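Local coordinates for protein Agap007691-pb (Anopheles gambiae, PDB 5C98) that is a serpin of unestablished function that may inhibit serine proteases, at residues A31-K36 and T248-I253; T131-S136 and I155-V160; F213-L218 and E267-C272. All blocks are in the same frame, centred on the assembly; numbering follows the deposited sequence.

Contact 1: residues A31-K36 and T248-I253; sequences ACYDEK and TELRQI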
# COMPACT_ATOMS: atom_id res chain seq x y z
N ALA A 31 -5.51 10.72 4.78
CA ALA A 31 -6.11 10.37 6.07
C ALA A 31 -5.15 9.61 6.96
O ALA A 31 -5.34 9.61 8.18
CB ALA A 31 -7.35 9.50 5.84
N CYS A 32 -4.13 8.93 6.41
CA CYS A 32 -3.20 8.23 7.29
C CYS A 32 -1.82 8.87 7.39
O CYS A 32 -1.06 8.52 8.30
CB CYS A 32 -3.11 6.74 6.96
SG CYS A 32 -2.56 6.34 5.34
N TYR A 33 -1.48 9.84 6.53
CA TYR A 33 -0.16 10.45 6.59
C TYR A 33 0.05 11.10 7.94
O TYR A 33 -0.84 11.78 8.47
CB TYR A 33 -0.03 11.53 5.51
CG TYR A 33 1.17 12.41 5.60
CD1 TYR A 33 2.44 11.92 5.34
CD2 TYR A 33 1.05 13.75 5.91
CE1 TYR A 33 3.54 12.74 5.42
CE2 TYR A 33 2.12 14.58 5.96
CZ TYR A 33 3.38 14.09 5.70
OH TYR A 33 4.47 14.94 5.77
N ASP A 34 1.23 10.88 8.50
CA ASP A 34 1.68 11.52 9.74
C ASP A 34 3.08 12.03 9.43
O ASP A 34 3.97 11.23 9.12
CB ASP A 34 1.67 10.51 10.88
CG ASP A 34 2.17 11.08 12.20
OD1 ASP A 34 2.87 12.14 12.25
OD2 ASP A 34 1.84 10.45 13.23
N GLU A 35 3.25 13.35 9.43
CA GLU A 35 4.52 13.93 8.99
C GLU A 35 5.70 13.42 9.81
O GLU A 35 6.83 13.49 9.34
CB GLU A 35 4.48 15.46 8.93
CG GLU A 35 4.38 16.16 10.26
CD GLU A 35 4.32 17.68 10.14
OE1 GLU A 35 4.38 18.23 9.02
OE2 GLU A 35 4.23 18.33 11.20
N LYS A 36 5.45 12.90 11.02
CA LYS A 36 6.51 12.43 11.90
C LYS A 36 6.96 11.01 11.62
O LYS A 36 7.98 10.59 12.17
CB LYS A 36 6.03 12.55 13.36
CG LYS A 36 5.77 13.98 13.74
N THR A 248 9.06 24.67 1.54
CA THR A 248 7.75 24.04 1.48
C THR A 248 7.82 22.74 2.26
O THR A 248 8.74 21.95 2.07
CB THR A 248 7.36 23.74 0.04
OG1 THR A 248 7.44 24.95 -0.73
CG2 THR A 248 5.96 23.18 -0.05
N GLU A 249 6.82 22.52 3.10
CA GLU A 249 6.72 21.32 3.91
C GLU A 249 6.12 20.18 3.08
O GLU A 249 5.25 20.39 2.24
CB GLU A 249 5.76 21.58 5.08
CG GLU A 249 6.22 22.60 6.11
CD GLU A 249 7.30 22.06 6.98
OE1 GLU A 249 7.24 20.85 7.33
OE2 GLU A 249 8.23 22.82 7.31
N LEU A 250 6.59 18.96 3.33
CA LEU A 250 6.01 17.80 2.67
C LEU A 250 4.52 17.71 2.92
O LEU A 250 3.76 17.36 2.02
CB LEU A 250 6.74 16.53 3.08
CG LEU A 250 6.18 15.26 2.43
CD1 LEU A 250 6.30 15.29 0.90
CD2 LEU A 250 6.87 14.02 2.99
N ARG A 251 4.05 18.08 4.11
CA ARG A 251 2.62 18.00 4.40
C ARG A 251 1.81 18.80 3.39
O ARG A 251 0.68 18.41 3.05
CB ARG A 251 2.34 18.51 5.80
CG ARG A 251 0.93 18.30 6.28
CD ARG A 251 0.77 18.85 7.68
NE ARG A 251 0.94 20.31 7.69
CZ ARG A 251 2.07 20.95 7.95
NH1 ARG A 251 3.19 20.30 8.24
NH2 ARG A 251 2.09 22.28 7.91
N GLN A 252 2.35 19.92 2.90
CA GLN A 252 1.62 20.70 1.92
C GLN A 252 1.42 19.93 0.62
O GLN A 252 0.36 19.99 0.00
CB GLN A 252 2.34 22.02 1.65
CG GLN A 252 1.55 22.98 0.79
CD GLN A 252 2.34 24.22 0.42
OE1 GLN A 252 3.03 24.80 1.26
NE2 GLN A 252 2.24 24.62 -0.84
N ILE A 253 2.45 19.21 0.17
CA ILE A 253 2.32 18.41 -1.04
C ILE A 253 1.33 17.28 -0.81
O ILE A 253 0.46 17.01 -1.64
CB ILE A 253 3.70 17.85 -1.45
CG1 ILE A 253 4.56 18.90 -2.19
CG2 ILE A 253 3.57 16.65 -2.39
CD1 ILE A 253 4.91 20.13 -1.44
O HOH W 1 5.81 18.44 6.60

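Contact 2: residues T131-S136 and I155-V160; sequences TDDIPS and IGEGDV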
# COMPACT_ATOMS: atom_id res chain seq x y z
N THR A 131 -9.71 -16.91 20.14
CA THR A 131 -9.60 -16.59 21.56
C THR A 131 -8.15 -16.63 22.05
O THR A 131 -7.89 -16.23 23.20
CB THR A 131 -10.44 -17.53 22.42
OG1 THR A 131 -9.74 -18.76 22.63
CG2 THR A 131 -11.80 -17.81 21.80
N ASP A 132 -7.21 -17.08 21.22
CA ASP A 132 -5.81 -17.27 21.61
C ASP A 132 -4.92 -16.49 20.66
O ASP A 132 -4.75 -16.87 19.50
CB ASP A 132 -5.45 -18.75 21.59
CG ASP A 132 -4.12 -19.04 22.28
OD1 ASP A 132 -3.39 -18.08 22.61
OD2 ASP A 132 -3.79 -20.23 22.46
N ASP A 133 -4.34 -15.38 21.14
CA ASP A 133 -3.58 -14.53 20.25
C ASP A 133 -2.30 -15.18 19.73
O ASP A 133 -1.81 -14.76 18.68
CB ASP A 133 -3.29 -13.16 20.87
CG ASP A 133 -2.57 -13.25 22.20
OD1 ASP A 133 -2.15 -14.35 22.60
OD2 ASP A 133 -2.41 -12.19 22.83
N ILE A 134 -1.77 -16.21 20.39
CA ILE A 134 -0.46 -16.75 20.00
C ILE A 134 -0.58 -17.53 18.69
O ILE A 134 0.14 -17.23 17.72
CB ILE A 134 0.15 -17.60 21.13
CG1 ILE A 134 0.45 -16.71 22.35
CG2 ILE A 134 1.42 -18.32 20.66
CD1 ILE A 134 1.62 -15.77 22.18
N PRO A 135 -1.46 -18.53 18.59
CA PRO A 135 -1.61 -19.23 17.31
C PRO A 135 -2.20 -18.37 16.23
O PRO A 135 -1.90 -18.55 15.05
CB PRO A 135 -2.52 -20.42 17.64
CG PRO A 135 -3.24 -20.00 18.89
CD PRO A 135 -2.23 -19.19 19.66
N SER A 136 -3.06 -17.43 16.61
CA SER A 136 -3.66 -16.54 15.63
C SER A 136 -2.60 -15.69 14.93
O SER A 136 -2.55 -15.61 13.70
CB SER A 136 -4.71 -15.66 16.32
OG SER A 136 -5.81 -16.43 16.79
N ILE A 155 2.57 -9.10 11.91
CA ILE A 155 1.73 -8.58 12.98
C ILE A 155 2.32 -9.05 14.30
O ILE A 155 3.13 -9.97 14.36
CB ILE A 155 0.23 -8.99 12.95
CG1 ILE A 155 0.07 -10.48 12.67
CG2 ILE A 155 -0.58 -8.12 11.98
CD1 ILE A 155 -1.25 -11.04 13.17
N GLY A 156 1.90 -8.37 15.37
CA GLY A 156 2.13 -8.82 16.72
C GLY A 156 0.86 -9.43 17.30
O GLY A 156 -0.24 -9.30 16.76
N GLU A 157 1.03 -10.12 18.42
CA GLU A 157 -0.13 -10.74 19.06
C GLU A 157 -1.19 -9.71 19.43
O GLU A 157 -2.39 -10.01 19.38
CB GLU A 157 0.33 -11.51 20.30
CG GLU A 157 0.85 -12.90 19.98
CD GLU A 157 2.35 -12.94 19.71
OE1 GLU A 157 2.97 -11.88 19.46
OE2 GLU A 157 2.91 -14.06 19.75
N GLY A 158 -0.77 -8.49 19.77
CA GLY A 158 -1.73 -7.45 20.11
C GLY A 158 -2.68 -7.10 18.97
O GLY A 158 -3.79 -6.64 19.22
N ASP A 159 -2.25 -7.32 17.72
CA ASP A 159 -3.09 -6.93 16.59
C ASP A 159 -4.27 -7.87 16.41
O ASP A 159 -5.26 -7.49 15.76
CB ASP A 159 -2.25 -6.91 15.30
CG ASP A 159 -1.16 -5.86 15.33
OD1 ASP A 159 -1.48 -4.69 15.60
OD2 ASP A 159 0.02 -6.21 15.10
N VAL A 160 -4.20 -9.09 16.94
CA VAL A 160 -5.28 -10.06 16.80
C VAL A 160 -5.96 -10.35 18.13
O VAL A 160 -6.93 -11.11 18.15
CB VAL A 160 -4.80 -11.37 16.15
CG1 VAL A 160 -4.38 -11.12 14.70
CG2 VAL A 160 -3.69 -12.00 16.96
O HOH W 2 2.57 -15.92 17.79

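Contact 3: residues F213-L218 and E267-C272; sequences FVRRCL and ERLQSC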
# COMPACT_ATOMS: atom_id res chain seq x y z
N PHE A 213 19.14 9.27 -17.18
CA PHE A 213 18.28 9.88 -18.18
C PHE A 213 16.84 9.52 -17.81
O PHE A 213 16.26 8.55 -18.30
CB PHE A 213 18.65 9.37 -19.57
CG PHE A 213 17.97 10.09 -20.68
CD1 PHE A 213 18.20 11.43 -20.91
CD2 PHE A 213 17.11 9.41 -21.53
CE1 PHE A 213 17.57 12.09 -21.95
CE2 PHE A 213 16.48 10.06 -22.56
CZ PHE A 213 16.71 11.40 -22.77
N VAL A 214 16.27 10.31 -16.90
CA VAL A 214 14.99 10.02 -16.28
C VAL A 214 13.95 11.06 -16.68
O VAL A 214 14.26 12.23 -16.93
CB VAL A 214 15.08 9.93 -14.74
CG1 VAL A 214 15.83 8.68 -14.31
CG2 VAL A 214 15.71 11.20 -14.15
N ARG A 215 12.70 10.64 -16.69
CA ARG A 215 11.58 11.56 -16.84
C ARG A 215 11.47 12.46 -15.61
O ARG A 215 11.47 11.99 -14.47
CB ARG A 215 10.30 10.75 -17.02
CG ARG A 215 10.22 10.09 -18.39
CD ARG A 215 9.11 9.08 -18.50
NE ARG A 215 7.77 9.65 -18.42
CZ ARG A 215 7.18 10.35 -19.39
NH1 ARG A 215 7.84 10.62 -20.52
NH2 ARG A 215 5.94 10.79 -19.22
N ARG A 216 11.36 13.76 -15.84
CA ARG A 216 11.39 14.74 -14.77
C ARG A 216 10.52 15.92 -15.15
O ARG A 216 10.26 16.18 -16.33
CB ARG A 216 12.82 15.22 -14.52
CG ARG A 216 13.42 16.09 -15.65
CD ARG A 216 13.12 17.57 -15.48
NE ARG A 216 13.72 18.36 -16.56
CZ ARG A 216 13.14 18.57 -17.75
NH1 ARG A 216 11.94 18.07 -18.02
NH2 ARG A 216 13.76 19.30 -18.66
N CYS A 217 10.07 16.65 -14.14
CA CYS A 217 9.46 17.96 -14.37
C CYS A 217 9.48 18.77 -13.08
O CYS A 217 9.73 18.25 -11.99
CB CYS A 217 8.04 17.85 -14.91
SG CYS A 217 6.85 17.09 -13.78
N LEU A 218 9.27 20.06 -13.24
CA LEU A 218 8.91 20.90 -12.12
C LEU A 218 7.40 20.99 -12.07
O LEU A 218 6.72 20.90 -13.10
CB LEU A 218 9.48 22.30 -12.32
CG LEU A 218 10.98 22.47 -12.44
CD1 LEU A 218 11.36 23.96 -12.58
CD2 LEU A 218 11.67 21.85 -11.25
N GLU A 267 1.69 14.79 -18.30
CA GLU A 267 1.81 15.58 -19.53
C GLU A 267 3.13 16.33 -19.60
O GLU A 267 3.61 16.63 -20.70
CB GLU A 267 0.67 16.59 -19.59
CG GLU A 267 -0.72 15.99 -19.56
N ARG A 268 3.70 16.67 -18.45
CA ARG A 268 4.89 17.51 -18.37
C ARG A 268 6.19 16.74 -18.28
O ARG A 268 7.24 17.29 -18.63
CB ARG A 268 4.81 18.41 -17.13
CG ARG A 268 3.69 19.42 -17.17
CD ARG A 268 3.61 20.19 -15.88
NE ARG A 268 2.31 20.83 -15.72
CZ ARG A 268 2.03 21.72 -14.77
NH1 ARG A 268 2.98 22.10 -13.92
NH2 ARG A 268 0.82 22.25 -14.69
N LEU A 269 6.15 15.49 -17.83
CA LEU A 269 7.39 14.74 -17.69
C LEU A 269 8.09 14.60 -19.03
O LEU A 269 7.46 14.32 -20.06
CB LEU A 269 7.10 13.36 -17.11
CG LEU A 269 6.77 13.26 -15.62
CD1 LEU A 269 6.22 11.86 -15.35
CD2 LEU A 269 7.95 13.56 -14.74
N GLN A 270 9.40 14.83 -19.01
CA GLN A 270 10.27 14.69 -20.16
C GLN A 270 11.58 14.08 -19.70
O GLN A 270 12.11 14.44 -18.65
CB GLN A 270 10.54 16.05 -20.80
CG GLN A 270 9.34 16.66 -21.48
CD GLN A 270 8.91 15.89 -22.72
OE1 GLN A 270 9.75 15.49 -23.54
NE2 GLN A 270 7.60 15.68 -22.87
N SER A 271 12.08 13.13 -20.48
CA SER A 271 13.34 12.48 -20.14
C SER A 271 14.48 13.47 -20.26
O SER A 271 14.55 14.25 -21.21
CB SER A 271 13.60 11.29 -21.07
OG SER A 271 12.78 10.19 -20.74
N CYS A 272 15.39 13.43 -19.28
CA CYS A 272 16.41 14.45 -19.17
C CYS A 272 17.56 13.89 -18.35
O CYS A 272 17.33 13.20 -17.36
CB CYS A 272 15.78 15.66 -18.48
SG CYS A 272 16.89 16.98 -18.17
O HOH W 3 13.84 8.04 -19.45
O HOH W 4 5.11 13.33 -20.89

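Contact 1: residues A31-K36 and T248-I253
Glu35 and Arg251 form the charged part of this contact, a salt bridge in which OE1 of Glu35 lies 2.5 Å from NH1 of Arg251, at the edge of the guanidinium and near its plane. The separation is unusually short and the hydrogen bond, bent to 127°, is weak and of doubtful strength. The carboxylate is turned almost square to the guanidinium, 80° between planes. A water adds a second link: it donates to OE1 of Glu35 and to OE1 of Glu249, and accepts from the backbone N of Arg251. It thus stands between two carboxylates whose OE1 atoms are 4.2 Å apart, probably easing their repulsion.

The rest is van der Waals contact. Tyr33 has CG anti to its backbone N (chi1 170°), and its ring extends toward the helix start, where CE2 lies 3.9 Å from CG of Arg251, in the ring plane at its edge. The phenol OH touches CG of Leu250 at 3.8 Å.

In the serpin fold this joins the chain just after helix 15-32 to the start of helix 250-256; Tyr33 and Leu250 both rest on Asn371 of strand 366-372, and Leu250 also meets Pro244 of strand 237-244.

Contact 2: residues T131-S136 and I155-V160
Val160 and Ser136 meet on the buried side of the contact, where CG2 of Val160 lies 3.9 Å from CB of Ser136 and also packs against the backbone O of Asp133. That methyl sits between the backbone N and the carbonyl carbon of its own residue. Next to it, the CB atom of Glu157 approaches OD2 of Asp133 at 3.8 Å, and CG of Glu157 comes to 3.5 Å from the backbone O of Asp133.

The setting is the N-terminal turn of helix 133-146, with Asp132 as N-cap: OD1 of Asp132 accepts a weak bond from N of Ile134. The weakly bonded helical turn at 157-160 packs against it, and Val160 continues inward to Ala137 of the long helix and to Met170 and Phe172 of strand 169-177, one of the central strands of the serpin fold.

No direct hydrogen bond crosses the contact; toward the exposed side a water does the linking. The bend at chi2 (90°) swings CD of Glu157 toward Ile134, and OE2 of Glu157 lies 3.2 Å from CD1 of Ile134, a polar atom against a methyl. The water donates to this OE2 at 2.7 Å and to the backbone O of Ile134, bridging the two segments.

Contact 3: residues F213-L218 and E267-C272
Val214 pairs with Cys272 and Arg216 with Gln270 as antiparallel hydrogen-bonded pairs, each joined by two backbone bonds, while Arg215 and Ser271 form the non-hydrogen-bonded pair between them, their CA atoms only 3.9 Å apart. The short strand segments depart well from strict antiparallel alignment, at 124°, and CA-H...O contacts fill the intervals, as from CA of Ser271 to O of Val214 at 3.3 Å.

On the face that carries Arg215 and Ser271, the Arg215 chain bends at chi3 (66°), which places NE, and the guanidinium lies with one face on Leu269, whose CB sits 3.4 Å above the plane, offset toward the rim. A water accepts from NH2 of Arg215 and donates to O of Leu269, tying the group to the carbonyl of the residue it packs on. CG of Arg215 also touches OG of Ser271. The Phe213 ring receives CB of Ser271 over one face in a CH-pi contact, 3.8 Å from the ring centroid, and a second water links O of Phe213 to OG of Ser271.

On the face of Val214, Arg216 and Cys272, the Arg216 guanidinium has CB of Cys272 over one face, toward the rim, with NE 3.8 Å from SG of Cys272. Beyond the last bridged pair, SG of Cys217 packs on CD2 of Leu269 at 3.8 Å.

Strand 204-219 also bonds to strand 224-230 through Arg215 and Cys217; its pairing with the start of strand 270-287, just after helix 259-268, probably lies near where sheets B and C of the serpin fold meet. Backbone bonds set the register, while the two arginines lay guanidinium faces on CB atoms and keep polar partners as well: a water for Arg215 and, for Arg216, the Phe346 ring, whose cation-pi contact probably stabilises the charge.

The three contacts illustrate how chemistry follows position within one serpin chain. Contact 1 is a surface contact that joins a helix exit to a helix start by charge, water and an aromatic side chain; contact 2, partly buried, sets a helix start against a weakly bonded helical turn chiefly by van der Waals packing, with a water at its exposed side. Contact 3, also partly buried, is the one built on strand pairing. Contacts 1 and 3 are tied through successive helices 250-256 and 259-268, yet do not touch, their nearest atoms about 10 Å apart. Contacts 2 and 3 lie on opposite sides of the chain's centre, about 47 Å between their own centres.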